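PDB 4MTN: transcription termination factor NusA from Planctomyces limnophilus, which probably binds RNA polymerase core enzyme and nascent RNA, and takes part in both transcription termination and antitermination. Local coordinates for residues A328-I332 with F348-L354; R198-R202 with L301-L305; Q321-V326 with V344-L349; A134-E140 with R168-A174; F178-L182 with V236-L240. The contacts are given in a common frame with arbitrary orientation. Numbering follows the deposited sequence.

Contact 1: A328-I332 with F348-L354; sequences AYSQI and FLSFEDL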
# COMPACT_ATOMS: atom_id res chain seq x y z
N ALA A 328 7.87 38.16 10.68
CA ALA A 328 7.31 37.83 9.37
C ALA A 328 5.79 37.84 9.40
O ALA A 328 5.15 38.40 8.50
CB ALA A 328 7.82 36.48 8.90
N TYR A 329 5.21 37.23 10.42
CA TYR A 329 3.75 37.15 10.55
C TYR A 329 3.13 38.51 10.84
O TYR A 329 1.98 38.76 10.48
CB TYR A 329 3.36 36.16 11.65
CG TYR A 329 3.59 34.71 11.28
CD1 TYR A 329 3.75 34.32 9.96
CD2 TYR A 329 3.64 33.73 12.26
CE1 TYR A 329 3.96 33.00 9.62
CE2 TYR A 329 3.85 32.40 11.94
CZ TYR A 329 4.01 32.04 10.62
OH TYR A 329 4.21 30.72 10.29
N SER A 330 3.90 39.39 11.47
CA SER A 330 3.42 40.72 11.82
C SER A 330 3.25 41.61 10.59
O SER A 330 2.51 42.60 10.63
CB SER A 330 4.36 41.39 12.82
OG SER A 330 4.46 40.62 14.01
N GLN A 331 3.94 41.26 9.51
CA GLN A 331 3.84 41.99 8.26
C GLN A 331 2.42 41.92 7.70
O GLN A 331 1.93 42.87 7.09
CB GLN A 331 4.83 41.46 7.23
CG GLN A 331 6.28 41.86 7.48
CD GLN A 331 7.21 41.37 6.40
OE1 GLN A 331 7.00 40.30 5.82
NE2 GLN A 331 8.25 42.15 6.11
N ILE A 332 1.77 40.78 7.90
CA ILE A 332 0.40 40.58 7.45
C ILE A 332 -0.56 41.46 8.24
O ILE A 332 -0.63 41.35 9.47
CB ILE A 332 -0.03 39.11 7.58
CG1 ILE A 332 0.91 38.20 6.78
CG2 ILE A 332 -1.47 38.94 7.11
CD1 ILE A 332 0.59 36.73 6.92
N PHE A 348 4.02 27.16 14.43
CA PHE A 348 3.98 27.77 13.11
C PHE A 348 5.19 28.68 12.90
O PHE A 348 5.37 29.65 13.64
CB PHE A 348 2.68 28.54 12.91
CG PHE A 348 1.45 27.68 12.94
CD1 PHE A 348 0.96 27.12 11.77
CD2 PHE A 348 0.80 27.41 14.13
CE1 PHE A 348 -0.17 26.32 11.79
CE2 PHE A 348 -0.32 26.62 14.16
CZ PHE A 348 -0.81 26.07 12.99
N LEU A 349 6.00 28.37 11.89
CA LEU A 349 7.22 29.12 11.65
C LEU A 349 7.20 29.82 10.29
O LEU A 349 7.22 31.05 10.23
CB LEU A 349 8.43 28.19 11.74
CG LEU A 349 8.63 27.52 13.10
CD1 LEU A 349 9.78 26.52 13.06
CD2 LEU A 349 8.87 28.56 14.18
N SER A 350 7.17 29.04 9.22
CA SER A 350 7.16 29.60 7.87
C SER A 350 5.75 30.00 7.45
O SER A 350 4.79 29.79 8.19
CB SER A 350 7.74 28.60 6.88
OG SER A 350 6.96 27.42 6.82
N PHE A 351 5.63 30.56 6.25
CA PHE A 351 4.33 30.94 5.71
C PHE A 351 3.61 29.72 5.15
O PHE A 351 2.39 29.73 4.99
CB PHE A 351 4.49 32.01 4.62
CG PHE A 351 4.78 33.38 5.16
CD1 PHE A 351 3.75 34.21 5.58
CD2 PHE A 351 6.09 33.84 5.26
CE1 PHE A 351 4.02 35.47 6.07
CE2 PHE A 351 6.36 35.10 5.75
CZ PHE A 351 5.32 35.92 6.16
N GLU A 352 4.37 28.67 4.86
CA GLU A 352 3.80 27.41 4.41
C GLU A 352 2.95 26.80 5.52
O GLU A 352 1.86 26.27 5.26
CB GLU A 352 4.90 26.43 4.00
CG GLU A 352 5.56 26.73 2.65
CD GLU A 352 6.51 27.91 2.71
OE1 GLU A 352 6.76 28.44 3.82
OE2 GLU A 352 7.02 28.31 1.64
N ASP A 353 3.44 26.88 6.74
CA ASP A 353 2.74 26.33 7.90
C ASP A 353 1.47 27.12 8.19
O ASP A 353 0.47 26.56 8.64
CB ASP A 353 3.65 26.34 9.13
CG ASP A 353 4.98 25.65 8.87
OD1 ASP A 353 5.03 24.75 8.01
OD2 ASP A 353 5.97 26.01 9.54
N LEU A 354 1.52 28.42 7.94
CA LEU A 354 0.38 29.29 8.21
C LEU A 354 -0.70 29.11 7.15
O LEU A 354 -1.89 29.22 7.45
CB LEU A 354 0.83 30.75 8.27
CG LEU A 354 -0.25 31.77 8.63
CD1 LEU A 354 -0.95 31.37 9.92
CD2 LEU A 354 0.35 33.17 8.76

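Contact 2: R198-R202 with L301-L305; sequences RSLAR and LASKL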
# COMPACT_ATOMS: atom_id res chain seq x y z
N ARG A 198 4.42 -3.66 15.59
CA ARG A 198 3.46 -2.57 15.72
C ARG A 198 3.43 -1.63 14.52
O ARG A 198 2.36 -1.24 14.06
CB ARG A 198 3.76 -1.78 17.00
CG ARG A 198 3.77 -2.64 18.25
CD ARG A 198 2.42 -3.30 18.48
NE ARG A 198 1.38 -2.31 18.75
CZ ARG A 198 1.14 -1.79 19.95
NH1 ARG A 198 1.86 -2.17 20.99
NH2 ARG A 198 0.17 -0.90 20.10
N SER A 199 4.61 -1.27 14.02
CA SER A 199 4.71 -0.28 12.95
C SER A 199 5.87 -0.57 12.01
O SER A 199 6.89 -1.11 12.42
CB SER A 199 4.85 1.12 13.55
OG SER A 199 4.90 2.11 12.53
N LEU A 200 5.70 -0.20 10.75
CA LEU A 200 6.71 -0.47 9.74
C LEU A 200 6.85 0.68 8.75
O LEU A 200 5.85 1.24 8.29
CB LEU A 200 6.38 -1.76 8.99
CG LEU A 200 7.56 -2.64 8.60
CD1 LEU A 200 8.05 -3.39 9.81
CD2 LEU A 200 7.18 -3.60 7.50
N ALA A 201 8.09 1.03 8.42
CA ALA A 201 8.38 2.07 7.45
C ALA A 201 9.47 1.60 6.49
O ALA A 201 10.58 1.28 6.92
CB ALA A 201 8.80 3.35 8.15
N ARG A 202 9.17 1.57 5.20
CA ARG A 202 10.08 0.97 4.24
C ARG A 202 10.41 1.84 3.02
O ARG A 202 9.54 2.47 2.43
CB ARG A 202 9.51 -0.36 3.75
CG ARG A 202 10.42 -1.09 2.77
CD ARG A 202 9.82 -2.39 2.27
NE ARG A 202 10.82 -3.20 1.60
CZ ARG A 202 10.55 -4.26 0.85
NH1 ARG A 202 9.29 -4.64 0.66
NH2 ARG A 202 11.54 -4.94 0.27
N LEU A 301 11.81 8.00 7.15
CA LEU A 301 11.35 6.70 7.64
C LEU A 301 10.81 6.81 9.06
O LEU A 301 9.84 6.15 9.42
CB LEU A 301 12.48 5.68 7.58
CG LEU A 301 12.90 5.22 6.19
CD1 LEU A 301 14.09 4.27 6.26
CD2 LEU A 301 11.74 4.57 5.46
N ALA A 302 11.45 7.65 9.87
CA ALA A 302 11.03 7.87 11.25
C ALA A 302 9.65 8.51 11.30
O ALA A 302 8.89 8.30 12.25
CB ALA A 302 12.04 8.72 11.99
N SER A 303 9.33 9.30 10.28
CA SER A 303 8.03 9.95 10.19
C SER A 303 6.93 8.94 9.89
O SER A 303 5.88 8.95 10.53
CB SER A 303 8.06 11.04 9.12
OG SER A 303 8.97 12.07 9.45
N LYS A 304 7.18 8.06 8.92
CA LYS A 304 6.24 7.00 8.58
C LYS A 304 5.99 6.08 9.77
O LYS A 304 4.86 5.69 10.04
CB LYS A 304 6.75 6.17 7.40
CG LYS A 304 6.57 6.80 6.03
CD LYS A 304 6.50 5.72 4.96
CE LYS A 304 6.74 6.27 3.57
NZ LYS A 304 8.18 6.62 3.36
N LEU A 305 7.07 5.74 10.47
CA LEU A 305 7.00 4.81 11.60
C LEU A 305 6.17 5.38 12.74
O LEU A 305 5.33 4.69 13.31
CB LEU A 305 8.41 4.47 12.09
CG LEU A 305 8.53 3.28 13.04
CD1 LEU A 305 8.25 1.99 12.30
CD2 LEU A 305 9.91 3.25 13.67

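Contact 3: Q321-V326 with V344-L349; sequences QLDQAV and VSQGFL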
# COMPACT_ATOMS: atom_id res chain seq x y z
N GLN A 321 14.57 30.94 14.55
CA GLN A 321 13.37 30.69 13.76
C GLN A 321 12.14 31.31 14.41
O GLN A 321 11.24 31.79 13.73
CB GLN A 321 13.16 29.19 13.57
CG GLN A 321 12.45 28.81 12.29
CD GLN A 321 13.38 28.79 11.09
OE1 GLN A 321 14.59 28.59 11.24
NE2 GLN A 321 12.83 29.01 9.90
N LEU A 322 12.11 31.31 15.74
CA LEU A 322 10.98 31.87 16.49
C LEU A 322 10.94 33.39 16.36
O LEU A 322 9.86 33.98 16.24
CB LEU A 322 11.06 31.47 17.97
CG LEU A 322 11.16 29.98 18.31
CD1 LEU A 322 11.28 29.78 19.81
CD2 LEU A 322 9.98 29.21 17.76
N ASP A 323 12.11 34.02 16.39
CA ASP A 323 12.21 35.47 16.31
C ASP A 323 11.78 35.99 14.94
O ASP A 323 11.06 36.99 14.85
CB ASP A 323 13.64 35.93 16.61
CG ASP A 323 14.04 35.69 18.06
OD1 ASP A 323 13.16 35.81 18.94
OD2 ASP A 323 15.22 35.38 18.30
N GLN A 324 12.23 35.32 13.89
CA GLN A 324 11.92 35.74 12.53
C GLN A 324 10.47 35.47 12.16
O GLN A 324 9.87 36.22 11.39
CB GLN A 324 12.85 35.03 11.53
CG GLN A 324 14.32 35.38 11.70
CD GLN A 324 15.21 34.63 10.73
OE1 GLN A 324 14.73 33.95 9.83
NE2 GLN A 324 16.52 34.75 10.92
N ALA A 325 9.90 34.41 12.73
CA ALA A 325 8.52 34.03 12.43
C ALA A 325 7.52 35.06 12.95
O ALA A 325 6.49 35.30 12.33
CB ALA A 325 8.22 32.66 13.01
N VAL A 326 7.84 35.67 14.09
CA VAL A 326 6.98 36.70 14.67
C VAL A 326 7.00 37.97 13.81
O VAL A 326 5.95 38.55 13.52
CB VAL A 326 7.40 37.05 16.11
CG1 VAL A 326 6.54 38.17 16.66
CG2 VAL A 326 7.30 35.82 17.00
N VAL A 344 3.48 31.20 16.52
CA VAL A 344 4.85 30.72 16.65
C VAL A 344 4.99 29.78 17.85
O VAL A 344 5.71 28.78 17.79
CB VAL A 344 5.84 31.89 16.80
CG1 VAL A 344 7.26 31.39 16.95
CG2 VAL A 344 5.73 32.82 15.60
N SER A 345 4.28 30.10 18.93
CA SER A 345 4.32 29.28 20.14
C SER A 345 3.67 27.92 19.90
O SER A 345 3.96 26.96 20.62
CB SER A 345 3.61 30.00 21.28
OG SER A 345 2.22 30.14 21.03
N GLN A 346 2.80 27.84 18.90
CA GLN A 346 2.08 26.61 18.60
C GLN A 346 2.77 25.79 17.51
O GLN A 346 2.26 24.75 17.09
CB GLN A 346 0.64 26.92 18.21
CG GLN A 346 -0.35 25.84 18.61
CD GLN A 346 -0.54 25.76 20.11
OE1 GLN A 346 -0.34 26.74 20.83
NE2 GLN A 346 -0.93 24.59 20.60
N GLY A 347 3.92 26.27 17.04
CA GLY A 347 4.72 25.52 16.09
C GLY A 347 4.71 26.05 14.66
O GLY A 347 5.33 25.45 13.78
N PHE A 348 4.02 27.16 14.43
CA PHE A 348 3.98 27.77 13.11
C PHE A 348 5.19 28.68 12.90
O PHE A 348 5.37 29.65 13.64
CB PHE A 348 2.68 28.54 12.91
CG PHE A 348 1.45 27.68 12.94
CD1 PHE A 348 0.96 27.12 11.77
CD2 PHE A 348 0.80 27.41 14.13
CE1 PHE A 348 -0.17 26.32 11.79
CE2 PHE A 348 -0.32 26.62 14.16
CZ PHE A 348 -0.81 26.07 12.99
N LEU A 349 6.00 28.37 11.89
CA LEU A 349 7.22 29.12 11.65
C LEU A 349 7.20 29.82 10.29
O LEU A 349 7.22 31.05 10.23
CB LEU A 349 8.43 28.19 11.74
CG LEU A 349 8.63 27.52 13.10
CD1 LEU A 349 9.78 26.52 13.06
CD2 LEU A 349 8.87 28.56 14.18

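Contact 4: A134-E140 with R168-A174; sequences AILPRSE and RVVLSRA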
# COMPACT_ATOMS: atom_id res chain seq x y z
N ALA A 134 0.27 -14.17 -12.59
CA ALA A 134 0.26 -12.90 -11.86
C ALA A 134 1.32 -11.97 -12.41
O ALA A 134 2.34 -12.42 -12.93
CB ALA A 134 0.47 -13.14 -10.38
N ILE A 135 1.08 -10.66 -12.31
CA ILE A 135 2.03 -9.69 -12.83
C ILE A 135 2.65 -8.85 -11.71
O ILE A 135 1.98 -8.47 -10.75
CB ILE A 135 1.38 -8.76 -13.88
CG1 ILE A 135 0.12 -8.09 -13.32
CG2 ILE A 135 1.06 -9.53 -15.15
CD1 ILE A 135 0.33 -6.67 -12.84
N LEU A 136 3.94 -8.57 -11.85
CA LEU A 136 4.65 -7.68 -10.95
C LEU A 136 5.09 -6.43 -11.70
O LEU A 136 6.03 -6.48 -12.51
CB LEU A 136 5.85 -8.39 -10.32
CG LEU A 136 6.77 -7.59 -9.40
CD1 LEU A 136 6.02 -7.11 -8.17
CD2 LEU A 136 7.98 -8.43 -8.99
N PRO A 137 4.42 -5.30 -11.46
CA PRO A 137 4.72 -4.03 -12.14
C PRO A 137 6.00 -3.37 -11.63
O PRO A 137 6.48 -3.73 -10.55
CB PRO A 137 3.50 -3.17 -11.82
CG PRO A 137 2.98 -3.71 -10.53
CD PRO A 137 3.25 -5.18 -10.56
N ARG A 138 6.54 -2.43 -12.40
CA ARG A 138 7.75 -1.70 -12.03
C ARG A 138 7.68 -1.08 -10.64
O ARG A 138 8.60 -1.23 -9.84
CB ARG A 138 8.04 -0.59 -13.05
CG ARG A 138 8.90 -1.02 -14.22
CD ARG A 138 9.32 0.20 -15.04
NE ARG A 138 8.16 0.91 -15.59
CZ ARG A 138 7.90 1.01 -16.89
NH1 ARG A 138 8.72 0.46 -17.78
NH2 ARG A 138 6.83 1.67 -17.30
N SER A 139 6.57 -0.39 -10.37
CA SER A 139 6.40 0.35 -9.12
C SER A 139 6.49 -0.55 -7.89
O SER A 139 6.88 -0.10 -6.81
CB SER A 139 5.05 1.08 -9.13
OG SER A 139 3.99 0.19 -9.43
N GLU A 140 6.13 -1.82 -8.05
CA GLU A 140 6.12 -2.77 -6.95
C GLU A 140 7.39 -3.61 -6.87
O GLU A 140 7.49 -4.53 -6.06
CB GLU A 140 4.89 -3.67 -7.05
CG GLU A 140 3.58 -2.91 -7.02
CD GLU A 140 3.53 -1.88 -5.90
OE1 GLU A 140 3.88 -2.22 -4.75
OE2 GLU A 140 3.14 -0.72 -6.17
N ARG A 168 -6.95 -10.83 -12.60
CA ARG A 168 -5.71 -10.06 -12.49
C ARG A 168 -5.17 -10.08 -11.06
O ARG A 168 -5.81 -9.57 -10.14
CB ARG A 168 -5.94 -8.62 -12.95
CG ARG A 168 -4.74 -7.70 -12.74
CD ARG A 168 -5.06 -6.27 -13.16
NE ARG A 168 -3.95 -5.36 -12.91
CZ ARG A 168 -2.99 -5.09 -13.79
NH1 ARG A 168 -3.01 -5.65 -14.99
NH2 ARG A 168 -2.02 -4.25 -13.47
N VAL A 169 -4.00 -10.68 -10.88
CA VAL A 169 -3.35 -10.71 -9.58
C VAL A 169 -2.06 -9.89 -9.60
O VAL A 169 -1.10 -10.25 -10.27
CB VAL A 169 -3.03 -12.15 -9.14
CG1 VAL A 169 -2.43 -12.15 -7.74
CG2 VAL A 169 -4.28 -13.01 -9.19
N VAL A 170 -2.06 -8.78 -8.87
CA VAL A 170 -0.90 -7.89 -8.81
C VAL A 170 -0.06 -8.17 -7.57
O VAL A 170 -0.57 -8.18 -6.46
CB VAL A 170 -1.33 -6.41 -8.81
CG1 VAL A 170 -0.11 -5.50 -8.75
CG2 VAL A 170 -2.18 -6.10 -10.03
N LEU A 171 1.24 -8.41 -7.77
CA LEU A 171 2.11 -8.67 -6.63
C LEU A 171 2.97 -7.46 -6.28
O LEU A 171 2.99 -6.47 -7.01
CB LEU A 171 3.01 -9.87 -6.94
CG LEU A 171 2.34 -11.08 -7.60
CD1 LEU A 171 3.38 -12.07 -8.08
CD2 LEU A 171 1.36 -11.74 -6.63
N SER A 172 3.68 -7.54 -5.16
CA SER A 172 4.67 -6.53 -4.80
C SER A 172 5.81 -7.14 -3.99
O SER A 172 5.57 -7.89 -3.05
CB SER A 172 4.01 -5.40 -4.01
OG SER A 172 4.94 -4.39 -3.69
N ARG A 173 7.05 -6.82 -4.35
CA ARG A 173 8.16 -7.08 -3.44
C ARG A 173 8.57 -5.79 -2.71
O ARG A 173 9.41 -5.82 -1.81
CB ARG A 173 9.36 -7.67 -4.18
CG ARG A 173 8.99 -8.70 -5.23
CD ARG A 173 9.87 -9.94 -5.11
NE ARG A 173 11.26 -9.61 -4.80
CZ ARG A 173 12.10 -10.44 -4.20
NH1 ARG A 173 11.70 -11.65 -3.84
NH2 ARG A 173 13.35 -10.07 -3.96
N ALA A 174 7.97 -4.68 -3.12
CA ALA A 174 8.32 -3.37 -2.58
C ALA A 174 7.42 -2.93 -1.43
O ALA A 174 7.69 -1.93 -0.76
CB ALA A 174 8.29 -2.33 -3.68

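Contact 5: F178-L182 with V236-L240; sequences FVRRL and VGEEL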
# COMPACT_ATOMS: atom_id res chain seq x y z
N PHE A 178 5.60 -7.11 2.71
CA PHE A 178 6.55 -8.15 2.33
C PHE A 178 7.58 -8.37 3.43
O PHE A 178 7.92 -9.50 3.76
CB PHE A 178 7.25 -7.79 1.02
CG PHE A 178 8.03 -8.93 0.42
CD1 PHE A 178 7.64 -10.24 0.63
CD2 PHE A 178 9.16 -8.69 -0.35
CE1 PHE A 178 8.35 -11.29 0.08
CE2 PHE A 178 9.88 -9.73 -0.89
CZ PHE A 178 9.48 -11.04 -0.68
N VAL A 179 8.08 -7.27 3.99
CA VAL A 179 9.04 -7.34 5.09
C VAL A 179 8.39 -7.95 6.33
O VAL A 179 8.99 -8.78 7.01
CB VAL A 179 9.60 -5.95 5.43
CG1 VAL A 179 10.51 -6.02 6.65
CG2 VAL A 179 10.34 -5.37 4.24
N ARG A 180 7.17 -7.52 6.60
CA ARG A 180 6.42 -7.99 7.76
C ARG A 180 6.23 -9.51 7.72
O ARG A 180 6.39 -10.18 8.74
CB ARG A 180 5.06 -7.29 7.84
CG ARG A 180 4.22 -7.67 9.04
CD ARG A 180 2.86 -6.99 9.01
NE ARG A 180 2.94 -5.56 9.29
CZ ARG A 180 2.76 -5.02 10.49
NH1 ARG A 180 2.49 -5.79 11.53
NH2 ARG A 180 2.86 -3.71 10.65
N ARG A 181 5.91 -10.03 6.54
CA ARG A 181 5.73 -11.47 6.37
C ARG A 181 7.04 -12.22 6.56
O ARG A 181 7.09 -13.23 7.27
CB ARG A 181 5.16 -11.78 4.99
CG ARG A 181 3.77 -11.23 4.72
CD ARG A 181 2.69 -11.95 5.51
NE ARG A 181 2.45 -11.33 6.80
CZ ARG A 181 1.62 -10.30 7.00
NH1 ARG A 181 0.97 -9.77 5.97
NH2 ARG A 181 1.46 -9.81 8.22
N LEU A 182 8.10 -11.73 5.92
CA LEU A 182 9.41 -12.37 5.98
C LEU A 182 9.96 -12.42 7.40
O LEU A 182 10.61 -13.40 7.79
CB LEU A 182 10.40 -11.65 5.07
CG LEU A 182 10.17 -11.83 3.56
CD1 LEU A 182 11.10 -10.92 2.77
CD2 LEU A 182 10.37 -13.28 3.17
N VAL A 236 16.54 -11.86 6.30
CA VAL A 236 15.43 -11.18 5.65
C VAL A 236 15.96 -10.09 4.73
O VAL A 236 15.47 -9.90 3.61
CB VAL A 236 14.46 -10.57 6.69
CG1 VAL A 236 13.39 -9.74 6.00
CG2 VAL A 236 13.84 -11.66 7.53
N GLY A 237 16.99 -9.38 5.19
CA GLY A 237 17.59 -8.31 4.43
C GLY A 237 18.26 -8.78 3.15
O GLY A 237 18.23 -8.08 2.14
N GLU A 238 18.86 -9.96 3.19
CA GLU A 238 19.53 -10.52 2.02
C GLU A 238 18.51 -11.02 1.00
O GLU A 238 18.78 -11.04 -0.20
CB GLU A 238 20.47 -11.66 2.43
CG GLU A 238 21.64 -11.21 3.29
CD GLU A 238 22.46 -10.11 2.64
OE1 GLU A 238 22.63 -10.13 1.40
OE2 GLU A 238 22.93 -9.21 3.37
N GLU A 239 17.34 -11.42 1.49
CA GLU A 239 16.25 -11.83 0.61
C GLU A 239 15.68 -10.62 -0.11
O GLU A 239 15.06 -10.75 -1.17
CB GLU A 239 15.16 -12.54 1.41
CG GLU A 239 15.57 -13.90 1.96
CD GLU A 239 14.60 -14.44 2.99
OE1 GLU A 239 13.69 -13.69 3.40
OE2 GLU A 239 14.74 -15.61 3.39
N LEU A 240 15.90 -9.44 0.46
CA LEU A 240 15.44 -8.19 -0.12
C LEU A 240 16.53 -7.53 -0.96
O LEU A 240 16.35 -6.43 -1.47
CB LEU A 240 14.95 -7.24 0.97
CG LEU A 240 13.80 -7.77 1.82
CD1 LEU A 240 13.43 -6.76 2.90
CD2 LEU A 240 12.60 -8.11 0.95

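Contact 1: A328-I332 with F348-L354
This is a buried aromatic contact in the C-terminal helical region, where the end of helix 316-330 and the loop after it meet the loop and first turn leading into helix 351-355. Tyr329 contributes most: 126 Å² of it is covered. Its hydroxyl gives a very short hydrogen bond, Tyr329 OH to Ser350 O at 2.4 Å, tying the tyrosine to the backbone just before helix 351-355. The ring edge of Tyr329 meets the face of Phe351 in a T-shaped pair, with centroids 5.6 Å apart and planes at 85°. Over one face of the tyrosine lies Leu354, whose CD2 is 4.1 Å from the ring centroid and 28° off the normal, a CH-pi contact. Ile332 CD1 closes the cluster, 3.8 Å from Phe351 CE1 and 4.0 Å from Leu354 CD2, while Ala328 CB approaches Phe351 CE2 at 3.7 Å. On the loop side, Ser350 N donates to Asp353 OD2 at 3.3 Å, and the other carboxylate oxygen, OD1, forms a salt bridge with Arg278. Helix 370-399 adds Tyr379 against Ile332 and Ile387 against Phe351. The contact lies within the helix-hairpin-helix domain, joining helices 316-330 and 351-355 through a small aromatic and aliphatic core.

Contact 2: R198-R202 with L301-L305
Ala201 presents its methyl group to the helix, and its small size lets strand 198-202 come close: Ala201 CB lies 3.2 Å from Leu301 O and 3.6 Å from Lys304 CB, while the CA atoms of Ala201 and Leu305 are 5.2 Å apart. Ser199, also pointing toward the helix, takes the t rotamer, which brings OG within 2.7 Å of Leu305 O for a hydrogen bond. Leu305 (t, p) sends CD1 to 3.7 Å from Leu200 N, and its CB is 4.1 Å from Ala201 CB. Leu301 is in the m, t rotamer, with CD2 4.2 Å from Ala201 CB and 3.9 Å from Arg202 C. Lys304 (m, t, t, p) runs along the strand, leaving NZ 4.5 Å from Arg202 O, too far for a hydrogen bond. The segment axes approach to 7.0 Å with their directions at 150°, helix 297-306 packing along the edge strand of the sheet 195-203, 207-214 and 244-249. The contact probably docks a helix of the second KH domain on the edge strand beside the first, a KH-KH interface as in NusA relatives. Arg198 and Ser199 both face Ala211 in a classic beta bulge within that sheet. Leu200 and Arg202 direct their CA-to-CB bonds away from the helix. Arg202 is extended, chi1 to chi3 all t, and its guanidinium hydrogen-bonds to the carbonyls of Arg173 and His175 and forms a salt bridge with Glu243.

Contact 3: Q321-V326 with V344-L349
Val344 sets its two methyl groups against helix 316-330, with CG1 3.6 Å from Leu322 CD2 and CG2 3.6 Å from Ala325 CB and 3.7 Å from Val326 CG2. It has the largest covered area in this contact, 80 Å². The packing belongs to the helix-hairpin-helix region, in which helix 337-345 turns back beside helix 316-330. No hydrogen bond crosses between the segments, so the contact rests mainly on apolar packing. Two backbone positions define the register: Leu322 faces Val344 with CA atoms 6.2 Å apart, and Ala325 faces Leu349 at 5.1 Å. The second approach is the closer, consistent with alanine's single methyl group leaving room for the loop backbone; Ala325 CB rests 3.4 Å from Leu349 O. Between these points the chain leaves helix 337-345 through a Schellman motif. Gly347 has phi 106° and psi 2°, where a side chain would be jammed against the carbonyl oxygen of Gln346, and its N bonds back to Val344 O at 3.2 Å. That reversal returns the chain to helix 316-330 at Leu349, whose m, t rotamer reaches Leu322 CD2 with its CD2 at 3.8 Å. Phe348 instead directs its ring away from helix 321-326, against Met275, Leu276 and Ile357. At the margin the aliphatic part of Gln321 touches the leucine, CG lying 3.6 Å from Leu349 CD1.

Contact 4: A134-E140 with R168-A174
Five hydrogen bonds join the segments, the shortest from Ser172 OG to Glu140 OE1 at 2.6 Å. Glu140 O, in the turn after strand 133-137, receives two backbone N-H groups just past strand 167-172, from Arg173 N at 2.9 Å and, weakly, from Ala174 N at 3.0 Å. Within the strands, Ile135 N donates to Val169 O at 3.0 Å and Leu171 N to Ile135 O at 3.1 Å. The N-H and C=O of Ile135 thus bond to Val169 and Leu171, the residues flanking its partner Val170, the parallel ladder expected of strands three and five in the S1 domain's five-stranded OB-fold barrel. The strand axes cross at -42°, in keeping with the strong twist of a small closed barrel. Antiparallel neighbours complete the sheet: 124-128 beside 133-137, and 152-162 beside 167-172. Packing extends outward: Ala134 CB contacts Val169 CB at 3.8 Å and Leu171 CD1 at 3.9 Å, whereas Ile135 CD1 meets Val170 CG2 at 3.8 Å on the opposite face. Farther along, Pro137 CD touches Val170 CG1 at 3.8 Å. At the exposed margin, Ile135 CD1 lies over one face of the Arg168 guanidinium, 3.4 Å from its NH2.

Contact 5: F178-L182 with V236-L240
Apolar packing accounts for nearly all of this buried helix-to-helix contact, which covers 274 Å² in total. Leu182 is central, with 75 Å² covered and its CA-to-CB bond directed at the second segment: its CB is 3.7 Å from Val236 CG1, and its CD1 is 3.7 Å from Leu240 CD2. Leu240, just past the end of helix 231-239, meets three residues. Besides Leu182, it reaches Val179 CG2 with CD1 at 3.6 Å and Phe178 CE2 with CD2 at 3.7 Å. Phe178, Val179 and Leu182 are spaced one and three residues apart, so they share one side of helix 176-186. Leu182 and Val236 form the closest backbone approach, with CA atoms 6.1 Å apart.

Polar chemistry is marginal between the segments, and no hydrogen bond links them. The poorly ordered Glu239 lies at the border, its OE1 3.4 Å from Leu182 CD2. Its backbone carbonyl accepts a weak hydrogen bond from Arg173.

Helix 231-239 lies within the KH domain, while helix 176-186 directly follows the S1 barrel, so the contact joins the linking helix to the KH domain. Strand 195-203 meets both segments through Arg202, which touches Phe178, Val179 and Leu240. Barrel strands 112-120 and 152-162 also border helix 176-186, Ile112 and Val156 reaching Phe178.

In the fold
Contacts 1 and 3 share helix 316-330, Phe348 and Leu349, with centres 8 Å apart; they touch where Tyr329 CD2 lies 4.0 Å from Val344 CG2. Contact 1 is buried and adds a T-shaped ring pair and a tyrosine hydroxyl-to-carbonyl hydrogen bond, while partly buried contact 3 relies on apolar packing. Contacts 2, 4 and 5 are joined by two arginines: Arg202 NH1 of contact 2 is 2.7 Å from Arg173 O of contact 4, and Arg202 also touches contact 5. Contact 4 is a partly buried, backbone-bonded strand pair; contact 5 is buried and apolar; contact 2, partly buried, combines methyl packing with one serine bond. Contacts 1 and 4 lie about 44 Å apart between centres.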